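Local atomic coordinates of thiol transferase (Phanerochaete chrysosporium, PDB entry 4F0B), a protein that probably acts as a Ure2p-type glutathione transferase with glutathione-dependent thiol transferase activity, and binds oxidized glutathione disulfide. Residues L63-N68 with A73-G78; Y171-G174 with I178-I181; R188-P191 with D196-E199. All coordinates share one frame; numbering follows the deposited sequence.

Interaction 1: L63-N68 with A73-G78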
loop_
_atom_site.group_PDB
_atom_site.type_symbol
_atom_site.label_atom_id
_atom_site.label_comp_id
_atom_site.label_asym_id
_atom_site.label_seq_id
_atom_site.Cartn_x
_atom_site.Cartn_y
_atom_site.Cartn_z
ATOM N N LEU A 63 -14.287 5.566 14.074
ATOM C CA LEU A 63 -13.183 4.646 14.296
ATOM C C LEU A 63 -13.672 3.187 14.216
ATOM O O LEU A 63 -12.882 2.291 13.916
ATOM C CB LEU A 63 -12.459 4.991 15.622
ATOM C CG LEU A 63 -11.770 6.372 15.649
ATOM C CD1 LEU A 63 -11.088 6.646 16.995
ATOM C CD2 LEU A 63 -10.740 6.463 14.521
ATOM N N LYS A 64 -14.981 2.959 14.421
ATOM C CA LYS A 64 -15.571 1.626 14.231
ATOM C C LYS A 64 -15.621 1.178 12.779
ATOM O O LYS A 64 -15.734 -0.026 12.480
ATOM C CB LYS A 64 -16.999 1.557 14.802
ATOM C CG LYS A 64 -17.080 1.670 16.323
ATOM C CD LYS A 64 -18.520 1.538 16.812
ATOM C CE LYS A 64 -18.599 1.707 18.330
ATOM N NZ LYS A 64 -19.987 1.500 18.860
ATOM N N ILE A 65 -15.551 2.144 11.858
ATOM C CA ILE A 65 -15.567 1.865 10.429
ATOM C C ILE A 65 -14.141 1.911 9.911
ATOM O O ILE A 65 -13.711 1.002 9.186
ATOM C CB ILE A 65 -16.437 2.888 9.706
ATOM C CG1 ILE A 65 -17.902 2.696 10.145
ATOM C CG2 ILE A 65 -16.325 2.742 8.179
ATOM C CD1 ILE A 65 -18.829 3.884 9.787
ATOM N N CYS A 66 -13.393 2.940 10.296
ATOM C CA CYS A 66 -11.991 3.069 9.872
ATOM C C CYS A 66 -11.119 3.261 11.105
ATOM O O CYS A 66 -11.064 4.360 11.659
ATOM C CB CYS A 66 -11.780 4.262 8.950
ATOM S SG CYS A 66 -10.048 4.409 8.442
ATOM N N PRO A 67 -10.447 2.202 11.555
ATOM C CA PRO A 67 -9.677 2.325 12.816
ATOM C C PRO A 67 -8.515 3.310 12.725
ATOM O O PRO A 67 -8.037 3.784 13.758
ATOM C CB PRO A 67 -9.189 0.900 13.092
ATOM C CG PRO A 67 -9.391 0.135 11.823
ATOM C CD PRO A 67 -10.484 0.833 11.016
ATOM N N ASN A 68 -8.084 3.639 11.508
ATOM C CA ASN A 68 -7.045 4.605 11.298
ATOM C C ASN A 68 -7.522 6.048 11.398
ATOM O O ASN A 68 -6.706 6.956 11.408
ATOM C CB ASN A 68 -6.427 4.361 9.911
ATOM C CG ASN A 68 -5.112 5.109 9.684
ATOM O OD1 ASN A 68 -4.271 5.238 10.579
ATOM N ND2 ASN A 68 -4.904 5.552 8.447
ATOM N N ALA A 73 -13.545 5.615 3.524
ATOM C CA ALA A 73 -13.981 4.300 3.957
ATOM C C ALA A 73 -15.356 4.082 3.377
ATOM O O ALA A 73 -16.079 5.031 3.061
ATOM C CB ALA A 73 -14.019 4.183 5.498
ATOM N N ILE A 74 -15.757 2.816 3.266
ATOM C CA ILE A 74 -17.134 2.512 2.925
ATOM C C ILE A 74 -17.756 1.541 3.885
ATOM O O ILE A 74 -17.065 0.837 4.617
ATOM C CB ILE A 74 -17.296 1.917 1.524
ATOM C CG1 ILE A 74 -16.550 0.570 1.399
ATOM C CG2 ILE A 74 -16.861 2.914 0.442
ATOM C CD1 ILE A 74 -16.945 -0.241 0.141
ATOM N N THR A 75 -19.087 1.538 3.918
ATOM C CA THR A 75 -19.797 0.352 4.412
ATOM C C THR A 75 -20.633 -0.202 3.301
ATOM O O THR A 75 -21.175 0.536 2.489
ATOM C CB THR A 75 -20.648 0.633 5.646
ATOM O OG1 THR A 75 -21.612 1.657 5.351
ATOM C CG2 THR A 75 -19.750 1.060 6.808
ATOM N N HIS A 76 -20.732 -1.520 3.253
ATOM C CA HIS A 76 -21.565 -2.186 2.272
ATOM C C HIS A 76 -22.412 -3.167 3.011
ATOM O O HIS A 76 -21.918 -4.168 3.538
ATOM C CB HIS A 76 -20.723 -2.888 1.224
ATOM C CG HIS A 76 -21.522 -3.753 0.305
ATOM N ND1 HIS A 76 -21.097 -5.004 -0.076
ATOM C CD2 HIS A 76 -22.747 -3.576 -0.260
ATOM C CE1 HIS A 76 -22.025 -5.565 -0.840
ATOM N NE2 HIS A 76 -23.035 -4.722 -0.959
ATOM N N GLU A 77 -23.701 -2.844 3.037
ATOM C CA GLU A 77 -24.667 -3.544 3.851
ATOM C C GLU A 77 -24.111 -3.747 5.236
ATOM O O GLU A 77 -24.196 -4.826 5.793
ATOM C CB GLU A 77 -25.090 -4.858 3.185
ATOM C CG GLU A 77 -25.828 -4.595 1.868
ATOM C CD GLU A 77 -26.494 -5.825 1.268
ATOM O OE1 GLU A 77 -26.622 -6.848 1.971
ATOM O OE2 GLU A 77 -26.884 -5.771 0.085
ATOM N N GLY A 78 -23.442 -2.708 5.747
ATOM C CA GLY A 78 -22.899 -2.726 7.092
ATOM C C GLY A 78 -21.438 -3.148 7.230
ATOM O O GLY A 78 -20.815 -2.839 8.253
#
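Ile65 packs on Ala73 and Thr75, and Cys66 on Ala73, all through carbon atoms, and no hydrogen bond passes between 63-68 and 73-78. The leading group is the branch methyl of Ile65: CG2 lies 3.8 Å from Ala73 CB and 4.1 Å from Thr75 CG2, so it sits over two strand residues whose side chains emerge on the same side of the sheet. It also lies 4.1 Å from Ile74 O, a van der Waals approach to the carbonyl of the residue between them. With chi1 at -66°, the longer arm of Ile65 runs beside its own backbone N and the branch methyl stands opposite that nitrogen, which is the position that reaches the strand. The side chains of Ile65 and Thr75 meet at about a right angle, with CG1 of Ile65 adding a 4.2 Å contact to the same CG2 of Thr75. Cys66 contributes its CB, 4.1 Å from Ala73 CB. Its SG does not make this contact, and the Cys66 side chain is about 7 Å from a bound oxidized glutathione disulfide.

Further out, the backbone fixes the strand that receives these methyls: Ala73 and Thr75 are hydrogen-bonded to Tyr12 and Val10 of strand 9-13, and Ile74 to Val81 of strand 79-82. Ile74 points away from the loop and packs on helix 84-95, so alternate strand residues serve the two faces of the sheet. At the far end of 63-68, Asn68 OD1 accepts a hydrogen bond from Arg157 of the second subunit.

Such packing, a loop following helix 60-63 laid on one face of a sheet whose other face carries a helix, belongs to the thioredoxin-like N-terminal domain of glutathione transferases, with strand order 2-1-3-4.

Interaction 2: Y171-G174 with I178-I181; sequences YILG and IADI
Asp180, with chi1 at -55°, carries its carboxylate beside its own backbone N, which lets it reach the backbone N of Ile172, while Ile172 swings CG1 beside its own N to lie close to Asp180 OD1. The setting is the start of helix 178-187 in the all-helical C-terminal domain of glutathione transferases, entered from a type I beta turn, Tyr171 to Gly174, closed by Gly174 N to Tyr171 O at 3.1 Å. Asp180 OD2 accepts from Gly177 N, the residue just before the helix, and OD1 also receives Trp206 NE1 from helix 201-211.

Across the contact, Ile172 N donates to Asp180 OD1 at 2.9 Å and 175°, almost straight, OD1 accepting through its syn lone pair, the side of OD2. Ile172 CG1 lies 3.3 Å from that oxygen, which also stands at the edge of the Tyr171 ring, near its plane; ring and carboxylate planes are 83° apart. An alanine here in place of Asp180 would probably leave Ile172 N, Gly177 N and Trp206 NE1 without the carboxylate oxygens that take them, and the turn less firmly held to the helix. Apolar contact is looser: Ile172 CD1 is 4.4 Å from Ala179 CB. A water completes the polar link, accepting from Leu173 N at 2.8 Å and donating to Asp180 OD2 at 2.6 Å.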
loop_
_atom_site.group_PDB
_atom_site.type_symbol
_atom_site.label_atom_id
_atom_site.label_comp_id
_atom_site.label_asym_id
_atom_site.label_seq_id
_atom_site.Cartn_x
_atom_site.Cartn_y
_atom_site.Cartn_z
ATOM N N TYR A 171 -3.125 2.798 -20.793
ATOM C CA TYR A 171 -3.472 2.553 -19.381
ATOM C C TYR A 171 -2.452 1.582 -18.809
ATOM O O TYR A 171 -1.773 0.829 -19.564
ATOM C CB TYR A 171 -4.919 2.010 -19.228
ATOM C CG TYR A 171 -5.923 2.953 -19.819
ATOM C CD1 TYR A 171 -6.305 4.099 -19.124
ATOM C CD2 TYR A 171 -6.438 2.739 -21.103
ATOM C CE1 TYR A 171 -7.190 5.006 -19.686
ATOM C CE2 TYR A 171 -7.333 3.630 -21.672
ATOM C CZ TYR A 171 -7.693 4.772 -20.958
ATOM O OH TYR A 171 -8.570 5.657 -21.563
ATOM N N ILE A 172 -2.338 1.589 -17.480
ATOM C CA ILE A 172 -1.233 0.875 -16.842
ATOM C C ILE A 172 -1.215 -0.614 -17.183
ATOM O O ILE A 172 -0.152 -1.169 -17.507
ATOM C CB ILE A 172 -1.290 1.074 -15.317
ATOM C CG1 ILE A 172 -1.127 2.566 -14.993
ATOM C CG2 ILE A 172 -0.229 0.218 -14.603
ATOM C CD1 ILE A 172 -1.452 2.865 -13.526
ATOM N N LEU A 173 -2.386 -1.242 -17.127
ATOM C CA LEU A 173 -2.504 -2.661 -17.419
ATOM C C LEU A 173 -3.310 -2.882 -18.694
ATOM O O LEU A 173 -4.085 -3.823 -18.776
ATOM C CB LEU A 173 -3.094 -3.443 -16.224
ATOM C CG LEU A 173 -2.196 -3.289 -14.980
ATOM C CD1 LEU A 173 -2.928 -3.974 -13.832
ATOM C CD2 LEU A 173 -0.837 -3.911 -15.181
ATOM N N GLY A 174 -3.114 -2.004 -19.685
ATOM C CA GLY A 174 -3.752 -2.227 -20.990
ATOM C C GLY A 174 -5.091 -1.531 -21.073
ATOM O O GLY A 174 -5.257 -0.505 -21.743
ATOM N N ILE A 178 -8.929 -0.263 -12.060
ATOM C CA ILE A 178 -8.706 0.242 -10.704
ATOM C C ILE A 178 -7.272 0.672 -10.413
ATOM O O ILE A 178 -7.083 1.573 -9.585
ATOM C CB ILE A 178 -9.223 -0.704 -9.611
ATOM C CG1 ILE A 178 -8.579 -2.095 -9.702
ATOM C CG2 ILE A 178 -10.765 -0.791 -9.695
ATOM C CD1 ILE A 178 -8.978 -3.022 -8.518
ATOM N N ALA A 179 -6.264 0.102 -11.088
ATOM C CA ALA A 179 -4.917 0.621 -10.901
ATOM C C ALA A 179 -4.761 2.041 -11.425
ATOM O O ALA A 179 -4.096 2.870 -10.779
ATOM C CB ALA A 179 -3.890 -0.273 -11.538
ATOM N N ASP A 180 -5.362 2.341 -12.573
ATOM C CA ASP A 180 -5.361 3.709 -13.068
ATOM C C ASP A 180 -6.113 4.639 -12.142
ATOM O O ASP A 180 -5.638 5.726 -11.866
ATOM C CB ASP A 180 -6.007 3.774 -14.448
ATOM C CG ASP A 180 -5.356 2.827 -15.428
ATOM O OD1 ASP A 180 -4.265 3.137 -15.969
ATOM O OD2 ASP A 180 -5.951 1.740 -15.619
ATOM N N ILE A 181 -7.288 4.204 -11.697
ATOM C CA ILE A 181 -8.125 5.039 -10.848
ATOM C C ILE A 181 -7.389 5.449 -9.569
ATOM O O ILE A 181 -7.397 6.625 -9.185
ATOM C CB ILE A 181 -9.489 4.358 -10.574
ATOM C CG1 ILE A 181 -10.318 4.268 -11.870
ATOM C CG2 ILE A 181 -10.276 5.107 -9.478
ATOM C CD1 ILE A 181 -11.512 3.292 -11.774
HETATM O O HOH W 1 -4.946 -0.611 -16.120
#

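Interaction 3: R188-P191 with D196-E199; sequences RIAP and DLDE
Ala190 and Pro191 meet Leu197 across this contact, joining the start of helix 190-193 to the 3-10 segment 197-199 that leads to helix 201-211, in the helical C-terminal domain of the glutathione transferase fold. Arg188 and Ile189 both point away from 196-199. Arg188 is engaged elsewhere, in a salt bridge with Glu211 and a cation-pi contact with Trp20, while Ile189 packs on helix 109-139. Ile189 occupies the N-cap position, and helix 190-193 begins right after it.

Ala190 turns its CB toward the second segment and approaches Leu197 CD2 at 4.2 Å, a loose methyl contact. Next, Pro191 meets Leu197 with its CG-CD side: CG is 3.8 Å and CD 4.0 Å from Leu197 CD1. The two methyls of Leu197 are thus divided between neighbouring residues. Its chi1 of -73°, which sets CG opposite the carbonyl carbon, and its chi2 of 179° extend the side chain across to them. A proline fits here because the first turn of a helix does not need its backbone N-H.

The receiving segment is braced locally. Asp196 OD1 accepts from Asp198 N at 3.0 Å, an Asx turn in which the donor lies 45° out of the carboxylate plane, and Asp196 O accepts from Glu199 N at 2.9 Å. This is consistent with Leu197, also packed on Val203 and Lys204, being presented to Ala190 and Pro191.

With 120 Å² buried, only apolar packing, with no directional bond, relates the two segments across this contact.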
loop_
_atom_site.group_PDB
_atom_site.type_symbol
_atom_site.label_atom_id
_atom_site.label_comp_id
_atom_site.label_asym_id
_atom_site.label_seq_id
_atom_site.Cartn_x
_atom_site.Cartn_y
_atom_site.Cartn_z
ATOM N N ARG A 188 -3.644 13.773 -10.939
ATOM C CA ARG A 188 -4.331 14.964 -11.421
ATOM C C ARG A 188 -3.973 16.223 -10.622
ATOM O O ARG A 188 -4.205 17.329 -11.106
ATOM C CB ARG A 188 -5.847 14.731 -11.462
ATOM C CG ARG A 188 -6.508 14.709 -10.089
ATOM C CD ARG A 188 -7.971 14.298 -10.210
ATOM N NE ARG A 188 -8.755 15.263 -10.997
ATOM C CZ ARG A 188 -9.416 16.290 -10.463
ATOM N NH1 ARG A 188 -9.431 16.472 -9.138
ATOM N NH2 ARG A 188 -10.105 17.129 -11.237
ATOM N N ILE A 189 -3.403 16.059 -9.426
ATOM C CA ILE A 189 -2.914 17.199 -8.664
ATOM C C ILE A 189 -1.393 17.280 -8.611
ATOM O O ILE A 189 -0.872 18.162 -7.920
ATOM C CB ILE A 189 -3.505 17.267 -7.227
ATOM C CG1 ILE A 189 -2.979 16.101 -6.375
ATOM C CG2 ILE A 189 -5.063 17.373 -7.313
ATOM C CD1 ILE A 189 -3.234 16.237 -4.838
ATOM N N ALA A 190 -0.695 16.438 -9.373
ATOM C CA ALA A 190 0.757 16.569 -9.471
ATOM C C ALA A 190 1.252 17.995 -9.835
ATOM O O ALA A 190 2.264 18.412 -9.264
ATOM C CB ALA A 190 1.337 15.506 -10.442
ATOM N N PRO A 191 0.573 18.722 -10.767
ATOM C CA PRO A 191 1.054 20.083 -11.079
ATOM C C PRO A 191 1.029 20.983 -9.859
ATOM O O PRO A 191 1.973 21.761 -9.618
ATOM C CB PRO A 191 0.086 20.550 -12.175
ATOM C CG PRO A 191 -0.287 19.246 -12.903
ATOM C CD PRO A 191 -0.460 18.266 -11.710
ATOM N N ASP A 196 6.196 19.172 -13.108
ATOM C CA ASP A 196 5.856 19.636 -14.433
ATOM C C ASP A 196 5.529 18.393 -15.255
ATOM O O ASP A 196 6.433 17.621 -15.606
ATOM C CB ASP A 196 7.067 20.349 -15.045
ATOM C CG ASP A 196 6.768 20.940 -16.400
ATOM O OD1 ASP A 196 5.709 20.634 -16.977
ATOM O OD2 ASP A 196 7.620 21.711 -16.894
ATOM N N LEU A 197 4.245 18.188 -15.553
ATOM C CA LEU A 197 3.860 16.983 -16.268
ATOM C C LEU A 197 4.336 16.958 -17.716
ATOM O O LEU A 197 4.316 15.904 -18.352
ATOM C CB LEU A 197 2.345 16.708 -16.199
ATOM C CG LEU A 197 1.895 16.211 -14.835
ATOM C CD1 LEU A 197 0.375 15.991 -14.834
ATOM C CD2 LEU A 197 2.610 14.918 -14.441
ATOM N N ASP A 198 4.801 18.089 -18.231
ATOM C CA ASP A 198 5.472 18.035 -19.530
ATOM C C ASP A 198 6.752 17.172 -19.490
ATOM O O ASP A 198 7.211 16.695 -20.534
ATOM C CB ASP A 198 5.772 19.438 -20.095
ATOM C CG ASP A 198 4.539 20.133 -20.618
ATOM O OD1 ASP A 198 3.504 19.470 -20.831
ATOM O OD2 ASP A 198 4.615 21.358 -20.849
ATOM N N GLU A 199 7.327 16.966 -18.297
ATOM C CA GLU A 199 8.497 16.109 -18.154
ATOM C C GLU A 199 8.102 14.641 -18.102
ATOM O O GLU A 199 8.943 13.768 -18.159
ATOM C CB GLU A 199 9.311 16.495 -16.904
ATOM C CG GLU A 199 9.925 17.879 -16.986
ATOM C CD GLU A 199 10.617 18.308 -15.688
ATOM O OE1 GLU A 199 10.625 17.530 -14.709
ATOM O OE2 GLU A 199 11.134 19.443 -15.664
#

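Overall arrangement
Interaction 1 belongs to the thioredoxin-like N-terminal domain, while interactions 2 and 3 lie in the helical C-terminal domain, on the opposite side of the chain's centre. The latter two have centres 18 Å apart and follow each other along the chain through helices 178-187 and 190-193; both also adjoin helix 201-211. Interaction 2 is the largest, at 215 Å², and the one with a direct hydrogen bond and a water bridge across it. Interaction 1 is buried too, yet apolar, consistent with the strand's backbone bonds going to its sheet neighbours. Interaction 3 is also apolar but partly superficial: its leucine is buried and its proline exposed.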